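Local coordinates for protein homoserine O-acetyltransferase (Bacillus anthracis str. 'Ames Ancestor', PDB 3I1I) that probably transfers an acetyl group from acetyl-CoA to the hydroxyl of homoserine, a step toward methionine, using an alpha/beta-hydrolase fold, at residues K364-E367 against F368-K372; T36-E40 against R41-I45; T54-A58 against G59-A63; V126-F129 against L130-A133. All blocks are in the same frame, centred on the assembly; numbering follows the deposited sequence.

Contact 1 (K364-E367 against F368-K372); sequences KVYE and FLNRK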
ATOM      1  N   LYS A 364       3.749  36.182   4.180  1.00 23.56           N
ATOM      2  CA  LYS A 364       3.088  35.970   5.448  1.00 22.90           C
ATOM      3  C   LYS A 364       4.081  35.578   6.540  1.00 22.76           C
ATOM      4  O   LYS A 364       3.964  36.061   7.674  1.00 23.16           O
ATOM      5  CB  LYS A 364       2.021  34.892   5.324  1.00 23.06           C
ATOM      6  CG  LYS A 364       1.134  34.745   6.554  1.00 24.14           C
ATOM      7  CD  LYS A 364       0.480  36.060   6.927  1.00 24.11           C
ATOM      8  CE  LYS A 364      -0.826  35.886   7.625  1.00 26.68           C
ATOM      9  NZ  LYS A 364      -1.207  37.148   8.384  1.00 30.07           N
ATOM     10  N   VAL A 365       5.041  34.706   6.219  1.00 21.51           N
ATOM     11  CA  VAL A 365       6.002  34.275   7.195  1.00 21.58           C
ATOM     12  C   VAL A 365       6.757  35.506   7.730  1.00 22.93           C
ATOM     13  O   VAL A 365       6.874  35.743   8.948  1.00 21.54           O
ATOM     14  CB  VAL A 365       6.959  33.227   6.598  1.00 21.89           C
ATOM     15  CG1 VAL A 365       8.261  33.122   7.380  1.00 17.81           C
ATOM     16  CG2 VAL A 365       6.225  31.834   6.512  1.00 21.96           C
ATOM     17  N   TYR A 366       7.240  36.302   6.792  1.00 24.07           N
ATOM     18  CA  TYR A 366       7.975  37.510   7.101  1.00 24.95           C
ATOM     19  C   TYR A 366       7.191  38.407   8.056  1.00 24.41           C
ATOM     20  O   TYR A 366       7.704  38.822   9.053  1.00 24.97           O
ATOM     21  CB  TYR A 366       8.268  38.260   5.796  1.00 25.64           C
ATOM     22  CG  TYR A 366       8.918  39.569   6.024  1.00 27.69           C
ATOM     23  CD1 TYR A 366      10.274  39.647   6.347  1.00 29.19           C
ATOM     24  CD2 TYR A 366       8.170  40.742   5.992  1.00 31.35           C
ATOM     25  CE1 TYR A 366      10.874  40.881   6.611  1.00 31.07           C
ATOM     26  CE2 TYR A 366       8.767  41.975   6.234  1.00 32.81           C
ATOM     27  CZ  TYR A 366      10.113  42.029   6.530  1.00 32.36           C
ATOM     28  OH  TYR A 366      10.665  43.249   6.770  1.00 37.68           O
ATOM     29  N   GLU A 367       5.943  38.698   7.732  1.00 24.42           N
ATOM     30  CA  GLU A 367       5.066  39.531   8.573  0.60 24.28           C
ATOM     31  C   GLU A 367       4.921  38.928   9.973  1.00 24.12           C
ATOM     32  O   GLU A 367       4.952  39.629  10.977  1.00 24.11           O
ATOM     33  CB  GLU A 367       3.694  39.682   7.883  0.60 24.24           C
ATOM     34  CG  GLU A 367       2.509  40.266   8.689  0.60 26.71           C
ATOM     35  CD  GLU A 367       1.168  40.238   7.871  0.60 31.49           C
ATOM     36  OE1 GLU A 367       0.104  39.853   8.407  0.60 31.88           O
ATOM     37  OE2 GLU A 367       1.190  40.579   6.664  0.60 33.98           O
ATOM     38  N   PHE A 368       4.763  37.615  10.041  1.00 23.83           N
ATOM     39  CA  PHE A 368       4.547  36.938  11.302  1.00 24.12           C
ATOM     40  C   PHE A 368       5.796  36.947  12.191  1.00 24.21           C
ATOM     41  O   PHE A 368       5.704  37.154  13.404  1.00 23.60           O
ATOM     42  CB  PHE A 368       4.095  35.510  11.041  1.00 23.93           C
ATOM     43  CG  PHE A 368       3.551  34.837  12.229  1.00 23.84           C
ATOM     44  CD1 PHE A 368       2.295  35.145  12.685  1.00 25.48           C
ATOM     45  CD2 PHE A 368       4.281  33.888  12.900  1.00 24.49           C
ATOM     46  CE1 PHE A 368       1.760  34.507  13.812  1.00 26.21           C
ATOM     47  CE2 PHE A 368       3.750  33.259  14.026  1.00 25.30           C
ATOM     48  CZ  PHE A 368       2.496  33.571  14.471  1.00 24.95           C
ATOM     49  N   LEU A 369       6.958  36.779  11.582  1.00 25.00           N
ATOM     50  CA  LEU A 369       8.219  36.866  12.310  1.00 25.86           C
ATOM     51  C   LEU A 369       8.447  38.268  12.891  1.00 27.80           C
ATOM     52  O   LEU A 369       9.185  38.426  13.855  1.00 27.74           O
ATOM     53  CB  LEU A 369       9.383  36.470  11.412  1.00 25.10           C
ATOM     54  CG  LEU A 369       9.410  34.993  11.032  1.00 24.77           C
ATOM     55  CD1 LEU A 369      10.560  34.732  10.040  1.00 21.87           C
ATOM     56  CD2 LEU A 369       9.500  34.075  12.303  1.00 18.61           C
ATOM     57  N   ASN A 370       7.784  39.266  12.319  1.00 30.07           N
ATOM     58  CA  ASN A 370       7.864  40.635  12.796  1.00 31.97           C
ATOM     59  C   ASN A 370       6.722  41.102  13.675  1.00 32.99           C
ATOM     60  O   ASN A 370       6.768  42.182  14.177  1.00 33.23           O
ATOM     61  CB  ASN A 370       7.986  41.565  11.596  1.00 32.52           C
ATOM     62  CG  ASN A 370       9.340  41.475  10.982  1.00 34.99           C
ATOM     63  OD1 ASN A 370      10.325  41.809  11.640  1.00 39.12           O
ATOM     64  ND2 ASN A 370       9.428  40.973   9.749  1.00 36.74           N
ATOM     65  N   ARG A 371       5.693  40.304  13.873  1.00 34.44           N
ATOM     66  CA  ARG A 371       4.636  40.699  14.781  1.00 35.50           C
ATOM     67  C   ARG A 371       5.069  40.417  16.235  1.00 36.18           C
ATOM     68  O   ARG A 371       5.764  39.430  16.512  1.00 35.61           O
ATOM     69  CB  ARG A 371       3.368  39.946  14.421  1.00 35.91           C
ATOM     70  CG  ARG A 371       2.200  40.174  15.331  1.00 37.92           C
ATOM     71  CD  ARG A 371       1.149  39.151  15.023  1.00 42.13           C
ATOM     72  NE  ARG A 371       0.674  39.291  13.641  1.00 44.97           N
ATOM     73  CZ  ARG A 371      -0.239  40.185  13.254  1.00 48.14           C
ATOM     74  NH1 ARG A 371      -0.800  41.004  14.149  1.00 47.87           N
ATOM     75  NH2 ARG A 371      -0.612  40.249  11.969  1.00 48.68           N
ATOM     76  N   LYS A 372       4.649  41.289  17.149  1.00 36.94           N
ATOM     77  CA  LYS A 372       5.030  41.164  18.552  1.00 38.55           C
ATOM     78  C   LYS A 372       4.266  40.037  19.269  1.00 38.34           C
ATOM     79  O   LYS A 372       3.137  39.703  18.922  1.00 38.02           O
ATOM     80  CB  LYS A 372       4.825  42.495  19.287  1.00 38.99           C
ATOM     81  CG  LYS A 372       3.377  42.797  19.648  1.00 41.74           C
ATOM     82  CD  LYS A 372       3.235  44.187  20.297  1.00 45.80           C
ATOM     83  CE  LYS A 372       1.966  44.274  21.138  1.00 47.90           C
ATOM     84  NZ  LYS A 372       2.112  43.518  22.439  1.00 49.69           N
TER
HETATM   85  O   HOH W   1       0.986  38.145  10.633  1.00 27.47           O
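Glu367 and Arg371 both set CG opposite the backbone N (chi1 168° and 176°), which sends their side chains the same way along one flank of helix 362-370 and the residue that follows it, at the C-terminal end of this alpha/beta-hydrolase fold. The glutamate runs out extended, whereas the arginine bends at its third torsion, and in one of the two modelled Glu367 conformers their charged ends meet in a long salt bridge, Glu367 OE1 to Arg371 NH2 at 3.7 Å. In that conformer water 1 fills in between them, donating to OE1 and accepting from NH2 at the edge of the guanidinium. Lys364 NZ has its main partner in Glu341 and also reaches this OE1 at 3.0 Å, from above the carboxylate plane, completing a salt-bridge network.

The inner flank is apolar. Val365 and Leu369 lie side by side, and with Phe368 they pack on strands 150-154, 174-178 and 309-313, which places the helix against the central sheet. Toward the C-terminal end, Asn370 folds back over Tyr366: its amide is steeply inclined to the ring, ND2 makes a weak hydrogen bond of 2.8 Å to Tyr366 O, and the same ND2 sits 3.4 Å above the centre of the phenol ring.

Contact 2 (T36-E40 against R41-I45); sequences TLNRE and RSNVI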
ATOM      1  N   THR A  36      23.960  34.982  12.321  1.00 24.95           N
ATOM      2  CA  THR A  36      24.752  35.328  13.478  1.00 25.28           C
ATOM      3  C   THR A  36      23.886  35.512  14.713  1.00 25.46           C
ATOM      4  O   THR A  36      22.905  36.267  14.706  1.00 25.29           O
ATOM      5  CB  THR A  36      25.515  36.657  13.205  1.00 25.86           C
ATOM      6  OG1 THR A  36      26.215  36.536  11.974  1.00 27.24           O
ATOM      7  CG2 THR A  36      26.530  37.004  14.302  1.00 23.49           C
ATOM      8  N   LEU A  37      24.277  34.855  15.792  1.00 25.64           N
ATOM      9  CA  LEU A  37      23.587  34.995  17.055  1.00 26.26           C
ATOM     10  C   LEU A  37      23.839  36.401  17.612  1.00 27.29           C
ATOM     11  O   LEU A  37      24.953  36.849  17.644  1.00 27.45           O
ATOM     12  CB  LEU A  37      24.131  33.933  17.989  1.00 26.24           C
ATOM     13  CG  LEU A  37      23.430  33.633  19.313  1.00 26.09           C
ATOM     14  CD1 LEU A  37      21.969  33.175  19.073  1.00 20.20           C
ATOM     15  CD2 LEU A  37      24.281  32.597  20.067  1.00 19.78           C
ATOM     16  N   ASN A  38      22.805  37.124  18.011  1.00 28.70           N
ATOM     17  CA  ASN A  38      22.997  38.480  18.545  1.00 29.17           C
ATOM     18  C   ASN A  38      23.406  38.430  20.046  1.00 30.42           C
ATOM     19  O   ASN A  38      23.388  37.356  20.661  1.00 30.90           O
ATOM     20  CB  ASN A  38      21.766  39.350  18.252  1.00 28.31           C
ATOM     21  CG  ASN A  38      20.584  39.006  19.107  1.00 28.52           C
ATOM     22  OD1 ASN A  38      20.673  38.191  20.027  1.00 29.47           O
ATOM     23  ND2 ASN A  38      19.453  39.633  18.817  1.00 27.25           N
ATOM     24  N   ARG A  39      23.777  39.561  20.638  1.00 31.60           N
ATOM     25  CA  ARG A  39      24.379  39.552  21.984  0.50 32.25           C
ATOM     26  C   ARG A  39      23.382  39.051  23.001  1.00 32.20           C
ATOM     27  O   ARG A  39      23.737  38.317  23.915  1.00 31.83           O
ATOM     28  CB  ARG A  39      24.869  40.948  22.416  0.50 32.93           C
ATOM     29  CG  ARG A  39      25.592  40.992  23.806  0.50 34.97           C
ATOM     30  CD  ARG A  39      27.093  41.330  23.691  0.50 37.61           C
ATOM     31  NE  ARG A  39      27.642  40.994  22.372  0.50 39.63           N
ATOM     32  CZ  ARG A  39      27.657  41.829  21.334  0.50 40.31           C
ATOM     33  NH1 ARG A  39      27.156  43.052  21.455  0.50 41.01           N
ATOM     34  NH2 ARG A  39      28.162  41.441  20.171  0.50 40.04           N
ATOM     35  N   GLU A  40      22.125  39.422  22.811  1.00 32.20           N
ATOM     36  CA  GLU A  40      21.073  39.039  23.711  1.00 32.45           C
ATOM     37  C   GLU A  40      20.588  37.597  23.425  1.00 31.32           C
ATOM     38  O   GLU A  40      19.834  37.031  24.221  1.00 30.79           O
ATOM     39  CB  GLU A  40      19.911  40.034  23.603  1.00 33.61           C
ATOM     40  CG  GLU A  40      20.318  41.551  23.406  1.00 38.97           C
ATOM     41  CD  GLU A  40      20.495  41.968  21.888  1.00 45.48           C
ATOM     42  OE1 GLU A  40      21.447  41.480  21.209  1.00 47.54           O
ATOM     43  OE2 GLU A  40      19.683  42.782  21.368  1.00 49.84           O
ATOM     44  N   ARG A  41      21.009  37.009  22.306  1.00 29.29           N
ATOM     45  CA  ARG A  41      20.553  35.690  21.924  1.00 28.80           C
ATOM     46  C   ARG A  41      19.022  35.647  21.757  1.00 27.76           C
ATOM     47  O   ARG A  41      18.354  34.687  22.134  1.00 27.44           O
ATOM     48  CB  ARG A  41      21.039  34.683  22.955  1.00 28.30           C
ATOM     49  CG  ARG A  41      22.503  34.486  22.828  1.00 30.66           C
ATOM     50  CD  ARG A  41      23.156  34.026  24.092  1.00 31.36           C
ATOM     51  NE  ARG A  41      24.610  34.046  23.989  1.00 32.24           N
ATOM     52  CZ  ARG A  41      25.417  33.343  24.777  1.00 34.73           C
ATOM     53  NH1 ARG A  41      24.930  32.554  25.734  1.00 34.95           N
ATOM     54  NH2 ARG A  41      26.721  33.411  24.596  1.00 38.57           N
ATOM     55  N   SER A  42      18.488  36.722  21.216  1.00 26.97           N
ATOM     56  CA  SER A  42      17.054  36.902  21.054  1.00 26.29           C
ATOM     57  C   SER A  42      16.608  36.732  19.609  1.00 25.31           C
ATOM     58  O   SER A  42      15.441  36.945  19.310  1.00 26.39           O
ATOM     59  CB  SER A  42      16.665  38.314  21.506  1.00 25.70           C
ATOM     60  OG  SER A  42      17.452  39.255  20.808  1.00 26.14           O
ATOM     61  N   ASN A  43      17.509  36.360  18.716  1.00 24.01           N
ATOM     62  CA  ASN A  43      17.169  36.264  17.288  1.00 23.21           C
ATOM     63  C   ASN A  43      17.258  34.834  16.711  1.00 22.08           C
ATOM     64  O   ASN A  43      17.586  34.638  15.544  1.00 21.22           O
ATOM     65  CB  ASN A  43      18.054  37.231  16.496  1.00 22.93           C
ATOM     66  CG  ASN A  43      19.513  36.844  16.530  1.00 22.78           C
ATOM     67  OD1 ASN A  43      19.962  36.165  17.467  1.00 21.44           O
ATOM     68  ND2 ASN A  43      20.254  37.217  15.483  1.00 19.17           N
ATOM     69  N   VAL A  44      16.956  33.842  17.535  1.00 21.61           N
ATOM     70  CA  VAL A  44      17.076  32.443  17.113  1.00 21.33           C
ATOM     71  C   VAL A  44      15.767  31.858  16.561  1.00 21.43           C
ATOM     72  O   VAL A  44      14.711  31.943  17.202  1.00 21.40           O
ATOM     73  CB  VAL A  44      17.554  31.532  18.275  1.00 21.78           C
ATOM     74  CG1 VAL A  44      17.779  30.082  17.778  1.00 19.58           C
ATOM     75  CG2 VAL A  44      18.829  32.121  18.928  1.00 20.48           C
ATOM     76  N   ILE A  45      15.862  31.256  15.377  1.00 21.55           N
ATOM     77  CA  ILE A  45      14.760  30.527  14.753  1.00 21.30           C
ATOM     78  C   ILE A  45      15.193  29.088  14.559  1.00 21.73           C
ATOM     79  O   ILE A  45      16.212  28.831  13.929  1.00 23.46           O
ATOM     80  CB  ILE A  45      14.394  31.132  13.387  1.00 20.83           C
ATOM     81  CG1 ILE A  45      13.967  32.600  13.566  1.00 21.02           C
ATOM     82  CG2 ILE A  45      13.305  30.320  12.746  1.00 17.21           C
ATOM     83  CD1 ILE A  45      13.480  33.361  12.275  1.00 18.91           C
TER
HETATM   84  O   HOH W   2      25.399  35.731  21.945  1.00 34.52           O
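Asn38 and Asn43 lay their side-chain amides almost flat on each other, planes 11° apart, running past one another in opposite directions. Each amide is held by backbone or side-chain groups in and around the turn. Asn43 OD1 accepts from Asn38 N at 3.0 Å in a nearly straight bond, while Asn43 ND2 gives a hydrogen to Thr36 O at 2.9 Å, in the carbonyl plane, so one amide bridges two backbone groups of the incoming chain. In return, Asn38 OD1 takes the hydrogen of Ser42 N at 2.9 Å and Asn38 ND2 donates to Ser42 OG at 2.8 Å within its own amide plane. With both ends occupied, neither amide can easily rotate.

Behind these bonds is a type I beta turn from Asn38 to Arg41, closed by Arg41 N to Asn38 O. Arg41 has a positive phi of 59°, and from there its side chain runs out extended across Leu37, CG on CG at 3.7 Å. Water 2 accepts from Arg41 NE and donates to Asn38 O, tying the arginine back to the turn. Leu37 also meets Val44, CD1 to CG2 at 3.3 Å.

The guanidinium reaches Gly144 O and makes a salt bridge with Glu300 of the second subunit, so the turn contributes to a subunit interface. Asn43 ND2 also bonds to Gln85 O, and Leu37 and Val44 both pack on Phe87; the loop carries the chain from strand 24-34 to strand 44-48, with strand 87-91 lying between them in the sheet.

Contact 3 (T54-A58 against G59-A63); sequences TSHAA and GKYTA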
ATOM      1  N   THR A  54      16.720  16.243   6.013  1.00 21.85           N
ATOM      2  CA  THR A  54      17.877  16.314   6.895  1.00 21.67           C
ATOM      3  C   THR A  54      17.987  17.742   7.455  1.00 22.01           C
ATOM      4  O   THR A  54      17.180  18.604   7.126  1.00 21.46           O
ATOM      5  CB  THR A  54      19.220  15.974   6.137  1.00 21.93           C
ATOM      6  OG1 THR A  54      19.626  17.062   5.269  1.00 23.67           O
ATOM      7  CG2 THR A  54      19.097  14.708   5.325  1.00 21.29           C
ATOM      8  N   SER A  55      19.031  17.993   8.247  1.00 22.41           N
ATOM      9  CA  SER A  55      19.307  19.321   8.797  1.00 23.29           C
ATOM     10  C   SER A  55      19.552  20.415   7.723  1.00 23.04           C
ATOM     11  O   SER A  55      19.520  21.607   8.026  1.00 22.55           O
ATOM     12  CB  SER A  55      20.529  19.248   9.729  1.00 23.33           C
ATOM     13  OG  SER A  55      21.720  19.044   8.960  1.00 25.45           O
ATOM     14  N   HIS A  56      19.790  19.997   6.484  1.00 23.15           N
ATOM     15  CA  HIS A  56      20.169  20.910   5.405  1.00 23.75           C
ATOM     16  C   HIS A  56      19.003  21.708   4.863  1.00 23.40           C
ATOM     17  O   HIS A  56      18.538  21.498   3.754  1.00 23.18           O
ATOM     18  CB  HIS A  56      20.841  20.128   4.265  1.00 24.20           C
ATOM     19  CG  HIS A  56      21.683  20.984   3.379  1.00 25.73           C
ATOM     20  ND1 HIS A  56      22.477  22.004   3.874  1.00 27.13           N
ATOM     21  CD2 HIS A  56      21.885  20.956   2.039  1.00 24.92           C
ATOM     22  CE1 HIS A  56      23.103  22.585   2.863  1.00 28.23           C
ATOM     23  NE2 HIS A  56      22.764  21.963   1.741  1.00 27.04           N
ATOM     24  N   ALA A  57      18.525  22.625   5.683  1.00 23.56           N
ATOM     25  CA  ALA A  57      17.397  23.466   5.332  1.00 23.35           C
ATOM     26  C   ALA A  57      17.770  24.550   4.315  1.00 23.40           C
ATOM     27  O   ALA A  57      16.903  25.066   3.634  1.00 23.14           O
ATOM     28  CB  ALA A  57      16.817  24.129   6.597  1.00 21.66           C
ATOM     29  N   ALA A  58      19.040  24.942   4.266  1.00 24.17           N
ATOM     30  CA  ALA A  58      19.461  26.036   3.362  1.00 24.86           C
ATOM     31  C   ALA A  58      20.939  25.971   3.000  1.00 25.27           C
ATOM     32  O   ALA A  58      21.753  25.268   3.627  1.00 24.44           O
ATOM     33  CB  ALA A  58      19.117  27.413   3.964  1.00 24.04           C
ATOM     34  N   GLY A  59      21.265  26.678   1.925  1.00 26.87           N
ATOM     35  CA  GLY A  59      22.645  26.855   1.516  1.00 26.80           C
ATOM     36  C   GLY A  59      23.237  25.582   0.969  1.00 27.30           C
ATOM     37  O   GLY A  59      22.505  24.695   0.504  1.00 25.67           O
ATOM     38  N   LYS A  60      24.576  25.543   0.998  1.00 28.45           N
ATOM     39  CA  LYS A  60      25.354  24.447   0.420  1.00 29.54           C
ATOM     40  C   LYS A  60      26.545  24.126   1.271  1.00 29.90           C
ATOM     41  O   LYS A  60      27.091  25.003   1.943  1.00 29.43           O
ATOM     42  CB  LYS A  60      25.886  24.818  -0.953  1.00 29.50           C
ATOM     43  CG  LYS A  60      24.922  25.540  -1.882  1.00 31.12           C
ATOM     44  CD  LYS A  60      25.479  25.519  -3.306  1.00 32.97           C
ATOM     45  CE  LYS A  60      24.529  26.127  -4.315  1.00 36.01           C
ATOM     46  NZ  LYS A  60      24.872  25.776  -5.738  1.00 36.53           N
ATOM     47  N   TYR A  61      26.958  22.865   1.199  1.00 31.16           N
ATOM     48  CA  TYR A  61      28.107  22.371   1.929  1.00 32.45           C
ATOM     49  C   TYR A  61      29.433  22.572   1.152  1.00 33.56           C
ATOM     50  O   TYR A  61      30.494  22.605   1.751  1.00 33.84           O
ATOM     51  CB  TYR A  61      27.947  20.888   2.240  1.00 32.10           C
ATOM     52  CG  TYR A  61      26.831  20.530   3.187  1.00 33.15           C
ATOM     53  CD1 TYR A  61      26.760  21.090   4.469  1.00 33.91           C
ATOM     54  CD2 TYR A  61      25.870  19.593   2.828  1.00 31.97           C
ATOM     55  CE1 TYR A  61      25.735  20.749   5.346  1.00 33.11           C
ATOM     56  CE2 TYR A  61      24.861  19.239   3.690  1.00 34.26           C
ATOM     57  CZ  TYR A  61      24.795  19.825   4.957  1.00 34.00           C
ATOM     58  OH  TYR A  61      23.792  19.468   5.811  1.00 31.34           O
ATOM     59  N   THR A  62      29.376  22.647  -0.168  1.00 35.17           N
ATOM     60  CA  THR A  62      30.546  23.052  -0.990  1.00 36.44           C
ATOM     61  C   THR A  62      29.993  23.948  -2.079  1.00 38.13           C
ATOM     62  O   THR A  62      28.789  23.888  -2.393  1.00 38.37           O
ATOM     63  CB  THR A  62      31.295  21.844  -1.634  1.00 35.95           C
ATOM     64  OG1 THR A  62      30.603  21.415  -2.811  1.00 35.94           O
ATOM     65  CG2 THR A  62      31.390  20.650  -0.666  1.00 35.17           C
ATOM     66  N   ALA A  63      30.839  24.769  -2.677  1.00 40.07           N
ATOM     67  CA  ALA A  63      30.356  25.647  -3.748  1.00 41.60           C
ATOM     68  C   ALA A  63      30.025  24.868  -5.028  1.00 42.92           C
ATOM     69  O   ALA A  63      29.410  25.410  -5.926  1.00 44.04           O
ATOM     70  CB  ALA A  63      31.337  26.781  -4.026  1.00 41.48           C
TER
HETATM   71  O   HOH W   3      22.567  16.784   5.459  1.00 33.16           O
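His56 and Tyr61 stack face to face across a loop of the alpha/beta-hydrolase fold between strands 44-48 and 75-76, and this pair is the tight part of the contact. The ring centroids are 4.0 Å apart and the planes 19° from parallel, with the two side chains running past each other in opposite directions. Tyr61 CZ comes to 3.4 Å from His56 ND1, and Tyr61 CE2 lies over the centre of the imidazole. His56 has CG opposite its backbone N (chi1 -159°), which swings the ring toward the following residues.

Two tight turns lead the backbone into the stack. Thr54 OG1 accepts from His56 N at 3.2 Å, an ST turn, and His56 is itself the centre of an inverse gamma turn closed by Ala57 N and Ser55 O. Gly59 then turns with a positive phi of 71°. Glu32 receives both aromatic polar ends, one oxygen taking His56 ND1 and the other Tyr61 OH, which holds the two polar ends together and restrains the orientation of the imidazole.

Away from the stack the contact is looser. Lys60 points away and bonds to Asp65 O with its ammonium group. Between Thr54 and Tyr61 the side chains are joined through solvent: water 3 lies 3.0 Å from Thr54 OG1 and donates to Tyr61 OH, also at 3.0 Å.

Contact 4 (V126-F129 against L130-A133); sequences VFTF and LDVA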
ATOM      1  N   VAL A 126      11.153   2.885  20.122  1.00 24.72           N
ATOM      2  CA  VAL A 126      10.189   3.730  19.483  1.00 24.05           C
ATOM      3  C   VAL A 126      10.430   5.158  19.922  1.00 24.90           C
ATOM      4  O   VAL A 126      10.593   5.429  21.161  1.00 25.68           O
ATOM      5  CB  VAL A 126       8.772   3.309  19.861  1.00 24.20           C
ATOM      6  CG1 VAL A 126       7.764   4.327  19.335  1.00 21.22           C
ATOM      7  CG2 VAL A 126       8.504   1.857  19.340  1.00 22.47           C
ATOM      8  N   PHE A 127      10.462   6.055  18.928  1.00 23.84           N
ATOM      9  CA  PHE A 127      10.542   7.473  19.180  1.00 23.68           C
ATOM     10  C   PHE A 127       9.332   8.228  18.647  1.00 23.78           C
ATOM     11  O   PHE A 127       8.691   7.792  17.692  1.00 23.44           O
ATOM     12  CB  PHE A 127      11.838   8.057  18.578  1.00 23.72           C
ATOM     13  CG  PHE A 127      11.735   8.444  17.114  1.00 21.88           C
ATOM     14  CD1 PHE A 127      11.503   9.754  16.758  1.00 20.44           C
ATOM     15  CD2 PHE A 127      11.900   7.494  16.109  1.00 21.49           C
ATOM     16  CE1 PHE A 127      11.430  10.131  15.436  1.00 22.73           C
ATOM     17  CE2 PHE A 127      11.817   7.842  14.772  1.00 20.30           C
ATOM     18  CZ  PHE A 127      11.576   9.165  14.425  1.00 22.16           C
ATOM     19  N   THR A 128       9.083   9.387  19.263  1.00 23.27           N
ATOM     20  CA  THR A 128       8.087  10.330  18.827  1.00 22.79           C
ATOM     21  C   THR A 128       8.751  11.658  18.488  1.00 22.99           C
ATOM     22  O   THR A 128       9.937  11.872  18.742  1.00 22.32           O
ATOM     23  CB  THR A 128       7.094  10.611  19.943  1.00 23.66           C
ATOM     24  OG1 THR A 128       7.742  11.355  20.998  1.00 22.09           O
ATOM     25  CG2 THR A 128       6.533   9.302  20.464  1.00 21.75           C
ATOM     26  N   PHE A 129       7.979  12.563  17.925  1.00 22.86           N
ATOM     27  CA  PHE A 129       8.497  13.877  17.607  1.00 23.12           C
ATOM     28  C   PHE A 129       8.663  14.721  18.828  1.00 23.29           C
ATOM     29  O   PHE A 129       9.334  15.733  18.786  1.00 23.43           O
ATOM     30  CB  PHE A 129       7.662  14.557  16.510  1.00 23.10           C
ATOM     31  CG  PHE A 129       7.801  13.854  15.167  1.00 23.44           C
ATOM     32  CD1 PHE A 129       9.059  13.742  14.556  1.00 22.81           C
ATOM     33  CD2 PHE A 129       6.715  13.252  14.557  1.00 25.08           C
ATOM     34  CE1 PHE A 129       9.223  13.054  13.361  1.00 22.30           C
ATOM     35  CE2 PHE A 129       6.880  12.561  13.356  1.00 25.06           C
ATOM     36  CZ  PHE A 129       8.146  12.454  12.766  1.00 22.66           C
ATOM     37  N   LEU A 130       8.099  14.284  19.950  1.00 24.02           N
ATOM     38  CA  LEU A 130       8.416  14.917  21.221  1.00 23.55           C
ATOM     39  C   LEU A 130       9.856  14.564  21.647  1.00 23.20           C
ATOM     40  O   LEU A 130      10.589  15.446  22.144  1.00 23.52           O
ATOM     41  CB  LEU A 130       7.402  14.574  22.274  1.00 23.06           C
ATOM     42  CG  LEU A 130       7.675  15.082  23.689  1.00 23.95           C
ATOM     43  CD1 LEU A 130       8.026  16.563  23.702  1.00 20.59           C
ATOM     44  CD2 LEU A 130       6.427  14.746  24.575  1.00 20.63           C
ATOM     45  N   ASP A 131      10.284  13.323  21.403  1.00 22.47           N
ATOM     46  CA  ASP A 131      11.691  12.950  21.667  1.00 22.07           C
ATOM     47  C   ASP A 131      12.653  13.845  20.909  1.00 22.41           C
ATOM     48  O   ASP A 131      13.638  14.304  21.484  1.00 22.53           O
ATOM     49  CB  ASP A 131      11.966  11.510  21.320  1.00 21.98           C
ATOM     50  CG  ASP A 131      11.323  10.549  22.301  1.00 22.40           C
ATOM     51  OD1 ASP A 131      11.574  10.727  23.504  1.00 25.34           O
ATOM     52  OD2 ASP A 131      10.567   9.633  21.888  1.00 22.14           O
ATOM     53  N   VAL A 132      12.322  14.165  19.652  1.00 21.63           N
ATOM     54  CA  VAL A 132      13.161  15.032  18.856  1.00 21.25           C
ATOM     55  C   VAL A 132      13.215  16.477  19.443  1.00 22.14           C
ATOM     56  O   VAL A 132      14.291  17.086  19.524  1.00 22.23           O
ATOM     57  CB  VAL A 132      12.767  15.014  17.357  1.00 21.44           C
ATOM     58  CG1 VAL A 132      13.506  16.110  16.588  1.00 17.68           C
ATOM     59  CG2 VAL A 132      13.016  13.584  16.731  1.00 19.76           C
ATOM     60  N   ALA A 133      12.068  16.985  19.868  1.00 21.95           N
ATOM     61  CA  ALA A 133      11.965  18.285  20.489  1.00 22.18           C
ATOM     62  C   ALA A 133      12.790  18.304  21.814  1.00 23.20           C
ATOM     63  O   ALA A 133      13.482  19.278  22.097  1.00 23.34           O
ATOM     64  CB  ALA A 133      10.477  18.626  20.738  1.00 20.54           C
TER
HETATM   65  O   HOH W   4       9.854   7.216  22.945  1.00 27.75           O
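Thr128 and Asp131 face each other across the first turn of helix 129-142 and exchange hydrogen bonds as a capping box. Thr128 holds OG1 between its backbone N and carbonyl carbon (chi1 69°), bringing the oxygen over the helix start, where it accepts from Asp131 N at 3.2 Å and more weakly from Leu130 N. The aspartate answers in the other direction: its OD2 takes the hydrogen of Thr128 N at 3.0 Å on the anti side of the carboxylate, slightly out of plane. Water 4 donates to OD2 and also to Val126 O at 2.6 Å, linking the carboxylate to the chain before the cap. The other oxygen, OD1, is gripped by Glu20 N and Tyr17 OH, so both oxygens of this buried acid have partners.

Phe127 and Val132 lie side by side and point the same way, Phe127 CE1 meeting Val132 CG2 at 4.0 Å. Phe129 points away from residues 130-133, and its ring packs on Ala286 and Val287 of helix 277-289 and on helix 156-167, close to the probable nucleophile elbow, while Val126 and Thr128 touch Lys253 and Tyr251 of the third subunit; the N-terminus of helix 129-142 is thus wedged among two helices and a neighbouring subunit.

Overall arrangement
From the N terminus, contact 2 comes first and closes the loop between strands 24-34 and 44-48; contact 3 shapes the loop after strand 44-48; contact 4 starts helix 129-142; and contact 1 lies at the C-terminal end of helix 362-370. All four are local and follow in series, so none nests in or crosses another. Contacts 1 and 2 meet in space, with Leu369 CD1 3.9 Å from Ile45 CD1, joining the last helix to strand 44-48 of the central sheet. Contacts 3 and 4 stand apart, their nearest atoms about 10 Å from each other. Contacts 2 and 4 also border different neighbouring subunits.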